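Local coordinates for protein reducing-end xylose-releasing exo-oligoxylanase Rex8A (Paenibacillus barcinonensis, PDB 6SUD) that hydrolyses short linear and branched xylooligosaccharides from their reducing ends, releasing xylose, as a family 8 glycoside hydrolase in xylan breakdown, at residues L17-Y23 with V345-N350; Y94-Q100 with C114-R120; R226-R230 with F280-Q286; D301-Y305 with P322-L326. The protein carries 1 engineered substitution. Residue numbers count along the deposited sequence, not the author numbering.

Along the chain, contact 1 ties a helical turn near the N-terminus to helix 341-349 and so encloses the other three, which follow one another in series: contact 2, then contact 3, then contact 4. Contacts 1 and 4 are neighbours, with centres about 18 Å apart; helices 322-331 and 341-349 are consecutive, and Arg347 lies against Val302 and Leu326. Contact 3 lies between helix 215-232 and the start of helix 285-297; its centre is about 25 Å from that of contact 1 and about 26 Å from that of contact 4. The centres of contacts 1 and 2 are about 38 Å apart, on opposite sides of the chain's centre. Contact 1 thus ties the chain's start to a late helix of the (alpha/alpha)6 barrel, while contacts 2 to 4 join elements closer in sequence.

Contact 1 of 4, residues L17-Y23 with V345-N350; sequences LFQRSGY and VKRFWN
Residues 17-20 form a short helical turn that ends in a Schellman motif: Gly22 has positive phi (118°), Tyr23 N bonds to Phe18 O (3.1 Å) and Gly22 N to Gln19 O (3.0 Å). Facing it is the last part of helix 341-349, residues 345-349, with Trp349 N bonded to Val345 O (3.1 Å). The backbones come nearest at Phe18 and Val345, whose CA atoms are 6.9 Å apart. Val345 (chi1 t) points into the interface, its CG1 3.8 Å from Phe18 CD1 and 3.9 Å from Leu17 O. Trp349 (chi1 t, chi2 -91°) meets two rings. The Tyr23 ring (chi1 m) stacks face-to-face on the five-membered ring of Trp349, centroids 3.8 Å apart and planes at 21°, with Tyr23 CE1 3.3 Å from Trp349 NE1. The edge of the Trp349 six-membered ring is directed at the face of Phe18 (chi1 m), centroids 5.0 Å apart and planes at 68°. Phe18 CZ also reaches Phe348 CD2 at 3.8 Å. Arg31, from helix 25-41, makes a cation-pi contact with Trp349. Away from the sugar sites, Phe18, Tyr23 and Trp349 thus form an aromatic cluster that joins the N-terminal segment to a late helix of the (alpha/alpha)6 barrel.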
# COMPACT_ATOMS: atom_id res chain seq x y z
N LEU A 17 -12.92 0.93 -14.62
CA LEU A 17 -14.25 0.74 -14.02
C LEU A 17 -15.03 2.05 -14.08
O LEU A 17 -16.25 1.95 -14.09
CB LEU A 17 -14.11 0.23 -12.58
CG LEU A 17 -13.54 -1.17 -12.50
CD1 LEU A 17 -13.74 -1.77 -11.13
CD2 LEU A 17 -14.18 -2.05 -13.55
N PHE A 18 -14.36 3.21 -14.10
CA PHE A 18 -15.06 4.51 -14.27
C PHE A 18 -15.74 4.50 -15.65
O PHE A 18 -16.90 4.87 -15.75
CB PHE A 18 -14.13 5.70 -14.07
CG PHE A 18 -13.69 5.96 -12.65
CD1 PHE A 18 -14.58 5.90 -11.59
CD2 PHE A 18 -12.38 6.34 -12.37
CE1 PHE A 18 -14.16 6.17 -10.29
CE2 PHE A 18 -11.96 6.60 -11.08
CZ PHE A 18 -12.85 6.52 -10.03
N GLN A 19 -15.03 4.04 -16.68
CA GLN A 19 -15.54 3.98 -18.07
C GLN A 19 -16.65 2.93 -18.18
O GLN A 19 -17.68 3.23 -18.82
CB GLN A 19 -14.42 3.65 -19.05
CG GLN A 19 -14.76 4.07 -20.47
CD GLN A 19 -13.59 3.90 -21.41
OE1 GLN A 19 -12.45 4.22 -21.08
NE2 GLN A 19 -13.87 3.41 -22.61
N ARG A 20 -16.46 1.75 -17.59
CA ARG A 20 -17.46 0.64 -17.64
C ARG A 20 -18.75 1.13 -17.00
O ARG A 20 -19.85 0.70 -17.38
CB ARG A 20 -16.92 -0.59 -16.92
CG ARG A 20 -17.97 -1.64 -16.60
CD ARG A 20 -17.39 -2.81 -15.84
NE ARG A 20 -16.16 -3.33 -16.42
CZ ARG A 20 -15.39 -4.25 -15.85
NH1 ARG A 20 -15.75 -4.76 -14.68
NH2 ARG A 20 -14.29 -4.67 -16.45
N SER A 21 -18.58 2.05 -16.07
CA SER A 21 -19.67 2.61 -15.24
C SER A 21 -20.34 3.80 -15.93
O SER A 21 -21.35 4.30 -15.38
CB SER A 21 -19.09 2.95 -13.91
OG SER A 21 -20.01 3.67 -13.10
N GLY A 22 -19.82 4.32 -17.04
CA GLY A 22 -20.52 5.35 -17.81
C GLY A 22 -19.78 6.67 -17.91
O GLY A 22 -20.16 7.47 -18.78
N TYR A 23 -18.77 6.91 -17.08
CA TYR A 23 -18.01 8.19 -17.09
C TYR A 23 -17.23 8.30 -18.40
O TYR A 23 -16.80 7.26 -18.94
CB TYR A 23 -17.13 8.32 -15.85
CG TYR A 23 -17.94 8.28 -14.58
CD1 TYR A 23 -18.71 9.37 -14.20
CD2 TYR A 23 -17.99 7.14 -13.80
CE1 TYR A 23 -19.49 9.33 -13.05
CE2 TYR A 23 -18.74 7.10 -12.64
CZ TYR A 23 -19.51 8.19 -12.27
OH TYR A 23 -20.27 8.14 -11.14
N VAL A 345 -18.28 2.32 -6.94
CA VAL A 345 -17.51 3.07 -7.97
C VAL A 345 -18.13 4.47 -8.08
O VAL A 345 -17.38 5.46 -8.11
CB VAL A 345 -17.52 2.35 -9.33
CG1 VAL A 345 -16.97 3.22 -10.45
CG2 VAL A 345 -16.76 1.04 -9.29
N LYS A 346 -19.46 4.53 -8.17
CA LYS A 346 -20.20 5.82 -8.29
C LYS A 346 -20.05 6.63 -7.00
O LYS A 346 -19.82 7.85 -7.09
CB LYS A 346 -21.68 5.57 -8.60
CG LYS A 346 -22.54 6.82 -8.69
CD LYS A 346 -24.00 6.51 -8.95
CE LYS A 346 -24.56 7.22 -10.16
NZ LYS A 346 -25.05 8.58 -9.82
N ARG A 347 -20.19 5.98 -5.84
CA ARG A 347 -20.09 6.66 -4.53
C ARG A 347 -18.70 7.31 -4.43
O ARG A 347 -18.60 8.45 -3.96
CB ARG A 347 -20.33 5.68 -3.38
CG ARG A 347 -20.12 6.26 -1.99
CD ARG A 347 -21.17 7.29 -1.64
NE ARG A 347 -21.27 7.55 -0.21
CZ ARG A 347 -20.52 8.42 0.47
NH1 ARG A 347 -19.57 9.14 -0.13
NH2 ARG A 347 -20.71 8.57 1.77
N PHE A 348 -17.67 6.58 -4.86
CA PHE A 348 -16.27 7.07 -4.78
C PHE A 348 -16.08 8.28 -5.70
O PHE A 348 -15.50 9.30 -5.26
CB PHE A 348 -15.29 5.95 -5.14
CG PHE A 348 -13.87 6.43 -5.08
CD1 PHE A 348 -13.25 6.63 -3.85
CD2 PHE A 348 -13.18 6.77 -6.23
CE1 PHE A 348 -11.96 7.11 -3.78
CE2 PHE A 348 -11.89 7.26 -6.16
CZ PHE A 348 -11.28 7.42 -4.94
N TRP A 349 -16.56 8.17 -6.94
CA TRP A 349 -16.47 9.25 -7.96
C TRP A 349 -17.03 10.55 -7.35
O TRP A 349 -16.45 11.63 -7.60
CB TRP A 349 -17.21 8.87 -9.24
CG TRP A 349 -17.20 9.94 -10.29
CD1 TRP A 349 -18.13 10.92 -10.44
CD2 TRP A 349 -16.20 10.18 -11.29
NE1 TRP A 349 -17.80 11.74 -11.49
CE2 TRP A 349 -16.62 11.30 -12.04
CE3 TRP A 349 -15.00 9.54 -11.66
CZ2 TRP A 349 -15.87 11.82 -13.09
CZ3 TRP A 349 -14.27 10.04 -12.71
CH2 TRP A 349 -14.70 11.17 -13.42
N ASN A 350 -18.10 10.44 -6.58
CA ASN A 350 -18.86 11.61 -6.05
C ASN A 350 -18.27 12.05 -4.70
O ASN A 350 -18.77 13.04 -4.15
CB ASN A 350 -20.35 11.29 -6.02
CG ASN A 350 -20.91 11.11 -7.41
OD1 ASN A 350 -21.46 10.05 -7.75
ND2 ASN A 350 -20.74 12.11 -8.25

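Contact 2 of 4, residues Y94-Q100 with C114-R120; sequences YAYTYMQ and CKPDGTR
The turn of a beta hairpin, between strands 113-114 and 120-122, packs against the end of helix 85-99. Residues 94-99 are helical with a wider pi-type turn at 95-99, where Gln100 N bonds to Ala95 O (3.0 Å). Lys115 to Gly118 form a type I turn with a G1 bulge (3:5 hairpin): Gly118 N bonds to Lys115 O and Lys115 N to Thr119 O (both 2.8 Å), and the bulge residue, at phi 102°, is accordingly glycine. Asp117 OD1 accepts from Thr119 N (2.9 Å), an Asx turn. The CA atoms of Tyr98 and Gly118 are 5.3 Å apart. Tyr98 (chi1 m) lays its ring on the turn in a CH-pi contact, Gly118 CA 4.0 Å from the ring centroid, where a CB would clash. Strand 113-114 is the middle one of a three-stranded antiparallel sheet. Tyr94 (chi1 t) donates from OH to Pro116 O (2.8 Å), while Cys114 SG lies at its ring edge, 3.9 Å from Tyr94 CE1 and 4.1 Å from Met99 CG. The Met99 side chain is about 8 Å from that of Glu70, the probable proton donor. One water donates to Tyr98 O (2.9 Å) and Gly118 O (2.5 Å).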
# COMPACT_ATOMS: atom_id res chain seq x y z
N TYR A 94 15.07 12.31 -0.34
CA TYR A 94 14.73 12.50 1.09
C TYR A 94 14.87 11.17 1.85
O TYR A 94 15.59 11.15 2.86
CB TYR A 94 13.35 13.15 1.23
CG TYR A 94 12.95 13.49 2.64
CD1 TYR A 94 12.53 12.51 3.53
CD2 TYR A 94 12.98 14.80 3.09
CE1 TYR A 94 12.16 12.83 4.83
CE2 TYR A 94 12.60 15.14 4.38
CZ TYR A 94 12.18 14.15 5.25
OH TYR A 94 11.83 14.50 6.52
N ALA A 95 14.21 10.09 1.40
CA ALA A 95 14.23 8.76 2.06
C ALA A 95 15.69 8.26 2.13
O ALA A 95 16.12 7.79 3.20
CB ALA A 95 13.37 7.76 1.31
N TYR A 96 16.41 8.36 1.02
CA TYR A 96 17.81 7.88 0.88
C TYR A 96 18.70 8.64 1.87
O TYR A 96 19.50 8.01 2.61
CB TYR A 96 18.29 8.05 -0.56
CG TYR A 96 19.78 7.87 -0.74
CD1 TYR A 96 20.35 6.61 -0.74
CD2 TYR A 96 20.62 8.97 -0.87
CE1 TYR A 96 21.71 6.44 -0.89
CE2 TYR A 96 21.99 8.81 -1.02
CZ TYR A 96 22.53 7.54 -1.04
OH TYR A 96 23.89 7.37 -1.18
N THR A 97 18.55 9.96 1.91
CA THR A 97 19.42 10.90 2.68
C THR A 97 19.12 10.81 4.19
O THR A 97 20.09 10.77 4.98
CB THR A 97 19.27 12.33 2.15
OG1 THR A 97 19.75 12.33 0.80
CG2 THR A 97 20.03 13.35 2.96
N TYR A 98 17.85 10.81 4.61
CA TYR A 98 17.46 10.97 6.04
C TYR A 98 17.06 9.65 6.70
O TYR A 98 17.29 9.52 7.92
CB TYR A 98 16.35 12.01 6.17
CG TYR A 98 16.77 13.40 5.78
CD1 TYR A 98 17.89 13.99 6.34
CD2 TYR A 98 16.03 14.13 4.87
CE1 TYR A 98 18.27 15.28 6.00
CE2 TYR A 98 16.40 15.42 4.52
CZ TYR A 98 17.52 15.99 5.09
OH TYR A 98 17.87 17.26 4.72
N MET A 99 16.48 8.71 5.96
CA MET A 99 15.73 7.58 6.59
C MET A 99 16.49 6.26 6.48
O MET A 99 16.39 5.48 7.46
CB MET A 99 14.34 7.46 5.96
CG MET A 99 13.52 8.73 6.16
SD MET A 99 11.90 8.59 5.42
CE MET A 99 10.93 8.05 6.83
N GLN A 100 17.21 6.00 5.39
CA GLN A 100 17.86 4.67 5.16
C GLN A 100 19.09 4.57 6.07
O GLN A 100 19.94 5.46 6.04
CB GLN A 100 18.27 4.45 3.71
CG GLN A 100 18.66 3.00 3.41
CD GLN A 100 18.92 2.73 1.95
OE1 GLN A 100 19.47 3.58 1.23
NE2 GLN A 100 18.53 1.55 1.50
N CYS A 114 10.31 10.12 10.87
CA CYS A 114 11.25 11.21 11.21
C CYS A 114 10.48 12.52 11.27
O CYS A 114 9.32 12.57 10.79
CB CYS A 114 12.41 11.29 10.22
SG CYS A 114 11.92 11.64 8.51
N LYS A 115 11.10 13.54 11.86
CA LYS A 115 10.54 14.91 11.82
C LYS A 115 10.61 15.39 10.38
O LYS A 115 11.46 14.92 9.62
CB LYS A 115 11.34 15.84 12.72
CG LYS A 115 11.30 15.48 14.20
CD LYS A 115 12.13 16.41 15.03
CE LYS A 115 11.51 17.78 15.16
NZ LYS A 115 12.40 18.70 15.90
N PRO A 116 9.75 16.34 9.95
CA PRO A 116 9.84 16.87 8.59
C PRO A 116 11.24 17.39 8.19
O PRO A 116 11.57 17.29 7.02
CB PRO A 116 8.79 17.99 8.58
CG PRO A 116 7.80 17.58 9.66
CD PRO A 116 8.63 16.90 10.72
N ASP A 117 12.05 17.85 9.16
CA ASP A 117 13.43 18.36 8.94
C ASP A 117 14.42 17.19 8.74
O ASP A 117 15.59 17.47 8.40
CB ASP A 117 13.86 19.30 10.07
CG ASP A 117 14.38 18.64 11.34
OD1 ASP A 117 14.16 17.43 11.52
OD2 ASP A 117 15.01 19.37 12.14
N GLY A 118 13.99 15.94 8.94
CA GLY A 118 14.81 14.75 8.66
C GLY A 118 15.42 14.12 9.91
O GLY A 118 16.05 13.06 9.76
N THR A 119 15.23 14.73 11.08
CA THR A 119 15.66 14.17 12.40
C THR A 119 14.92 12.85 12.64
O THR A 119 13.69 12.90 12.77
CB THR A 119 15.37 15.13 13.56
OG1 THR A 119 15.89 16.43 13.26
CG2 THR A 119 15.95 14.65 14.87
N ARG A 120 15.64 11.73 12.74
CA ARG A 120 15.02 10.40 12.97
C ARG A 120 14.41 10.40 14.38
O ARG A 120 15.04 10.95 15.30
CB ARG A 120 16.02 9.25 12.82
CG ARG A 120 16.44 8.93 11.39
CD ARG A 120 17.33 7.70 11.41
NE ARG A 120 17.88 7.30 10.12
CZ ARG A 120 19.13 7.51 9.72
NH1 ARG A 120 20.00 8.11 10.51
NH2 ARG A 120 19.52 7.10 8.52
O HOH W 1 18.24 11.83 9.35

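Contact 3 of 4, residues R226-R230 with F280-Q286; sequences RAYLR and FRKDPWQ
Arg226, Arg230 and Trp285 bury the largest areas where helix 215-232 meets the link between helices 268-280 and 285-297. The CA atoms of Arg226 and Asp283 are 7.4 Å apart, those of Arg230 and Trp285 7.7 Å. Arg226 (chi1 m, chi2 and chi3 t) stretches along the link: Lys282 CD lies over its guanidinium face, 3.5 Å from Arg226 NH1, and Phe280 CD2 is 3.9 Å from Arg226 NH2. Its charge is met by salt bridges to Asp276 and Glu204. Arg230 folds across Trp285 (chi1 t), its CG 3.9 Å from the six-membered ring centroid in a CH-pi contact, and its NH1 forms a salt bridge with Asp283 OD2 (2.8 Å). Trp285 CH2 approaches Leu229 O at 3.5 Å. A water donates to Arg226 O (3.1 Å) and Asp283 OD2 (2.9 Å). Asp283 OD1 accepts from Trp285 N (3.1 Å); Asp283 thus caps helix 285-297 and pairs with Arg230, in a link between consecutive helices of the (alpha/alpha)6 barrel.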
# COMPACT_ATOMS: atom_id res chain seq x y z
N ARG A 226 -1.06 -15.24 -0.67
CA ARG A 226 -2.45 -15.46 -1.15
C ARG A 226 -3.15 -16.41 -0.17
O ARG A 226 -4.28 -16.11 0.24
CB ARG A 226 -2.49 -16.00 -2.58
CG ARG A 226 -1.85 -15.08 -3.60
CD ARG A 226 -2.28 -15.34 -5.03
NE ARG A 226 -1.76 -14.30 -5.91
CZ ARG A 226 -0.63 -14.40 -6.60
NH1 ARG A 226 0.09 -15.51 -6.55
NH2 ARG A 226 -0.22 -13.40 -7.35
N ALA A 227 -2.49 -17.52 0.19
CA ALA A 227 -3.01 -18.48 1.19
C ALA A 227 -3.29 -17.78 2.51
O ALA A 227 -4.34 -18.04 3.08
CB ALA A 227 -2.03 -19.61 1.43
N TYR A 228 -2.35 -16.95 2.98
CA TYR A 228 -2.44 -16.23 4.27
C TYR A 228 -3.67 -15.32 4.30
O TYR A 228 -4.44 -15.39 5.28
CB TYR A 228 -1.21 -15.36 4.51
CG TYR A 228 -1.23 -14.68 5.86
CD1 TYR A 228 -1.09 -15.44 7.00
CD2 TYR A 228 -1.41 -13.31 6.01
CE1 TYR A 228 -1.09 -14.87 8.25
CE2 TYR A 228 -1.40 -12.72 7.26
CZ TYR A 228 -1.25 -13.51 8.39
OH TYR A 228 -1.23 -13.00 9.66
N LEU A 229 -3.90 -14.53 3.27
CA LEU A 229 -5.12 -13.66 3.27
C LEU A 229 -6.38 -14.51 3.28
O LEU A 229 -7.36 -14.05 3.85
CB LEU A 229 -5.14 -12.68 2.11
CG LEU A 229 -3.92 -11.78 2.12
CD1 LEU A 229 -3.64 -11.18 0.76
CD2 LEU A 229 -4.02 -10.75 3.23
N ARG A 230 -6.37 -15.72 2.72
CA ARG A 230 -7.58 -16.60 2.83
C ARG A 230 -7.82 -16.95 4.31
O ARG A 230 -8.97 -17.21 4.62
CB ARG A 230 -7.44 -17.86 1.98
CG ARG A 230 -7.31 -17.58 0.49
CD ARG A 230 -7.56 -18.79 -0.40
NE ARG A 230 -6.45 -19.74 -0.43
CZ ARG A 230 -5.39 -19.65 -1.24
NH1 ARG A 230 -5.26 -18.64 -2.08
NH2 ARG A 230 -4.44 -20.57 -1.19
N PHE A 280 -3.02 -10.44 -11.89
CA PHE A 280 -2.56 -11.85 -12.03
C PHE A 280 -3.73 -12.84 -12.15
O PHE A 280 -3.48 -13.93 -12.68
CB PHE A 280 -1.61 -12.22 -10.89
CG PHE A 280 -0.30 -11.48 -11.01
CD1 PHE A 280 0.54 -11.69 -12.09
CD2 PHE A 280 0.09 -10.55 -10.06
CE1 PHE A 280 1.72 -10.99 -12.22
CE2 PHE A 280 1.26 -9.83 -10.21
CZ PHE A 280 2.09 -10.06 -11.27
N ARG A 281 -4.93 -12.50 -11.64
CA ARG A 281 -6.19 -13.27 -11.87
C ARG A 281 -5.96 -14.73 -11.42
O ARG A 281 -6.45 -15.63 -12.11
CB ARG A 281 -6.59 -13.15 -13.35
CG ARG A 281 -8.08 -13.01 -13.62
CD ARG A 281 -8.69 -11.69 -13.16
NE ARG A 281 -8.04 -10.50 -13.71
CZ ARG A 281 -8.30 -9.94 -14.89
NH1 ARG A 281 -9.19 -10.47 -15.71
NH2 ARG A 281 -7.63 -8.86 -15.26
N LYS A 282 -5.26 -14.95 -10.31
CA LYS A 282 -4.76 -16.30 -9.92
C LYS A 282 -5.66 -17.00 -8.89
O LYS A 282 -5.72 -18.26 -8.94
CB LYS A 282 -3.33 -16.23 -9.38
CG LYS A 282 -2.25 -16.19 -10.45
CD LYS A 282 -0.86 -16.23 -9.87
CE LYS A 282 0.21 -16.65 -10.85
NZ LYS A 282 0.72 -15.49 -11.62
N ASP A 283 -6.29 -16.27 -7.97
CA ASP A 283 -7.05 -16.86 -6.84
C ASP A 283 -8.49 -16.34 -6.88
O ASP A 283 -8.78 -15.22 -6.43
CB ASP A 283 -6.40 -16.60 -5.48
CG ASP A 283 -7.23 -17.16 -4.33
OD1 ASP A 283 -8.11 -17.97 -4.58
OD2 ASP A 283 -6.98 -16.79 -3.21
N PRO A 284 -9.43 -17.16 -7.39
CA PRO A 284 -10.82 -16.74 -7.54
C PRO A 284 -11.56 -16.55 -6.20
O PRO A 284 -12.62 -15.94 -6.19
CB PRO A 284 -11.45 -17.81 -8.46
CG PRO A 284 -10.54 -19.03 -8.35
CD PRO A 284 -9.19 -18.54 -7.84
N TRP A 285 -10.98 -16.99 -5.08
CA TRP A 285 -11.53 -16.62 -3.74
C TRP A 285 -11.55 -15.09 -3.64
O TRP A 285 -12.39 -14.54 -2.89
CB TRP A 285 -10.73 -17.26 -2.61
CG TRP A 285 -10.92 -16.63 -1.26
CD1 TRP A 285 -11.79 -17.00 -0.28
CD2 TRP A 285 -10.18 -15.51 -0.72
NE1 TRP A 285 -11.64 -16.21 0.82
CE2 TRP A 285 -10.65 -15.29 0.58
CE3 TRP A 285 -9.16 -14.69 -1.21
CZ2 TRP A 285 -10.16 -14.26 1.38
CZ3 TRP A 285 -8.66 -13.69 -0.43
CH2 TRP A 285 -9.16 -13.47 0.86
N GLN A 286 -10.65 -14.41 -4.35
CA GLN A 286 -10.48 -12.94 -4.28
C GLN A 286 -11.78 -12.25 -4.70
O GLN A 286 -12.17 -11.22 -4.08
CB GLN A 286 -9.26 -12.50 -5.08
CG GLN A 286 -7.95 -12.98 -4.46
CD GLN A 286 -6.72 -12.56 -5.22
OE1 GLN A 286 -6.78 -12.20 -6.40
NE2 GLN A 286 -5.58 -12.62 -4.54
O HOH W 2 -5.56 -14.52 -2.03

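Contact 4 of 4, residues D301-Y305 with P322-L326; sequences DVSDY and PVGLL
In this part of the (alpha/alpha)6 barrel, a 3-10 turn (302-304) in the connection after helix 285-297 docks on the first turn of helix 322-331. The turn opens with an Asx turn, Asp301 OD1 accepting from Ser303 N (3.1 Å), and Tyr305 N returns to Val302 O (3.2 Å); across the interface the CA atoms of Val302 and Pro322 are 6.0 Å apart. Val302 (chi1 t) fills the gap between Pro322 and Leu326, with CG1 4.0 Å from Pro322 CB and CG2 3.9 Å from Leu326 CD2. The Tyr305 ring (chi1 m) lies along Pro322 and Leu326 with its edge to the backbone, CD2 3.5 Å from Pro322 O and CE2 3.7 Å from Leu326 N. Phe344 of helix 341-349 touches both Tyr305 and Leu326. The Pro322 side chain is about 10 Å from a bound xylose. Leu325 (chi1 t, chi2 p) completes the fit: its CD2 lies over one face of the Tyr305 ring in a CH-pi contact, 3.8 Å from the ring centroid.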
# COMPACT_ATOMS: atom_id res chain seq x y z
N ASP A 301 -23.68 4.11 5.81
CA ASP A 301 -23.23 5.45 5.36
C ASP A 301 -21.77 5.62 5.77
O ASP A 301 -21.43 5.27 6.90
CB ASP A 301 -24.03 6.57 6.02
CG ASP A 301 -23.89 7.89 5.28
OD1 ASP A 301 -23.23 8.79 5.84
OD2 ASP A 301 -24.39 8.00 4.15
N VAL A 302 -20.97 6.24 4.90
CA VAL A 302 -19.53 6.54 5.14
C VAL A 302 -19.39 7.34 6.45
O VAL A 302 -18.45 7.09 7.21
CB VAL A 302 -18.93 7.31 3.95
CG1 VAL A 302 -17.52 7.79 4.22
CG2 VAL A 302 -18.97 6.49 2.68
N SER A 303 -20.31 8.26 6.73
CA SER A 303 -20.23 9.09 7.96
C SER A 303 -20.56 8.26 9.21
O SER A 303 -20.32 8.76 10.32
CB SER A 303 -21.11 10.29 7.84
OG SER A 303 -22.47 9.89 7.85
N ASP A 304 -21.07 7.04 9.03
CA ASP A 304 -21.43 6.11 10.12
C ASP A 304 -20.38 5.01 10.30
O ASP A 304 -20.54 4.21 11.22
CB ASP A 304 -22.76 5.44 9.80
CG ASP A 304 -23.44 4.84 11.00
OD1 ASP A 304 -23.18 5.30 12.14
OD2 ASP A 304 -24.25 3.93 10.79
N TYR A 305 -19.36 4.94 9.43
CA TYR A 305 -18.31 3.89 9.54
C TYR A 305 -17.73 3.92 10.96
O TYR A 305 -17.39 5.01 11.46
CB TYR A 305 -17.21 4.13 8.51
CG TYR A 305 -17.50 3.76 7.08
CD1 TYR A 305 -18.55 2.93 6.72
CD2 TYR A 305 -16.67 4.22 6.07
CE1 TYR A 305 -18.78 2.57 5.40
CE2 TYR A 305 -16.87 3.86 4.75
CZ TYR A 305 -17.92 3.02 4.42
OH TYR A 305 -18.11 2.68 3.11
N PRO A 322 -12.61 7.47 7.44
CA PRO A 322 -13.74 6.86 6.73
C PRO A 322 -13.69 7.01 5.20
O PRO A 322 -14.26 6.17 4.50
CB PRO A 322 -14.94 7.61 7.32
CG PRO A 322 -14.38 8.97 7.65
CD PRO A 322 -13.00 8.67 8.20
N VAL A 323 -13.05 8.07 4.70
CA VAL A 323 -12.83 8.28 3.24
C VAL A 323 -11.84 7.20 2.76
O VAL A 323 -12.10 6.60 1.69
CB VAL A 323 -12.38 9.72 2.93
CG1 VAL A 323 -11.88 9.90 1.49
CG2 VAL A 323 -13.52 10.68 3.23
N GLY A 324 -10.80 6.91 3.53
CA GLY A 324 -9.86 5.80 3.27
C GLY A 324 -10.58 4.46 3.15
O GLY A 324 -10.36 3.71 2.17
N LEU A 325 -11.46 4.18 4.11
CA LEU A 325 -12.28 2.94 4.09
C LEU A 325 -13.16 2.92 2.83
O LEU A 325 -13.15 1.90 2.13
CB LEU A 325 -13.12 2.86 5.36
CG LEU A 325 -14.07 1.68 5.42
CD1 LEU A 325 -13.43 0.38 4.95
CD2 LEU A 325 -14.61 1.51 6.83
N LEU A 326 -13.90 4.00 2.53
CA LEU A 326 -14.73 4.05 1.30
C LEU A 326 -13.85 3.76 0.08
O LEU A 326 -14.27 2.98 -0.78
CB LEU A 326 -15.41 5.42 1.14
CG LEU A 326 -16.10 5.60 -0.21
CD1 LEU A 326 -17.23 4.59 -0.37
CD2 LEU A 326 -16.60 7.02 -0.39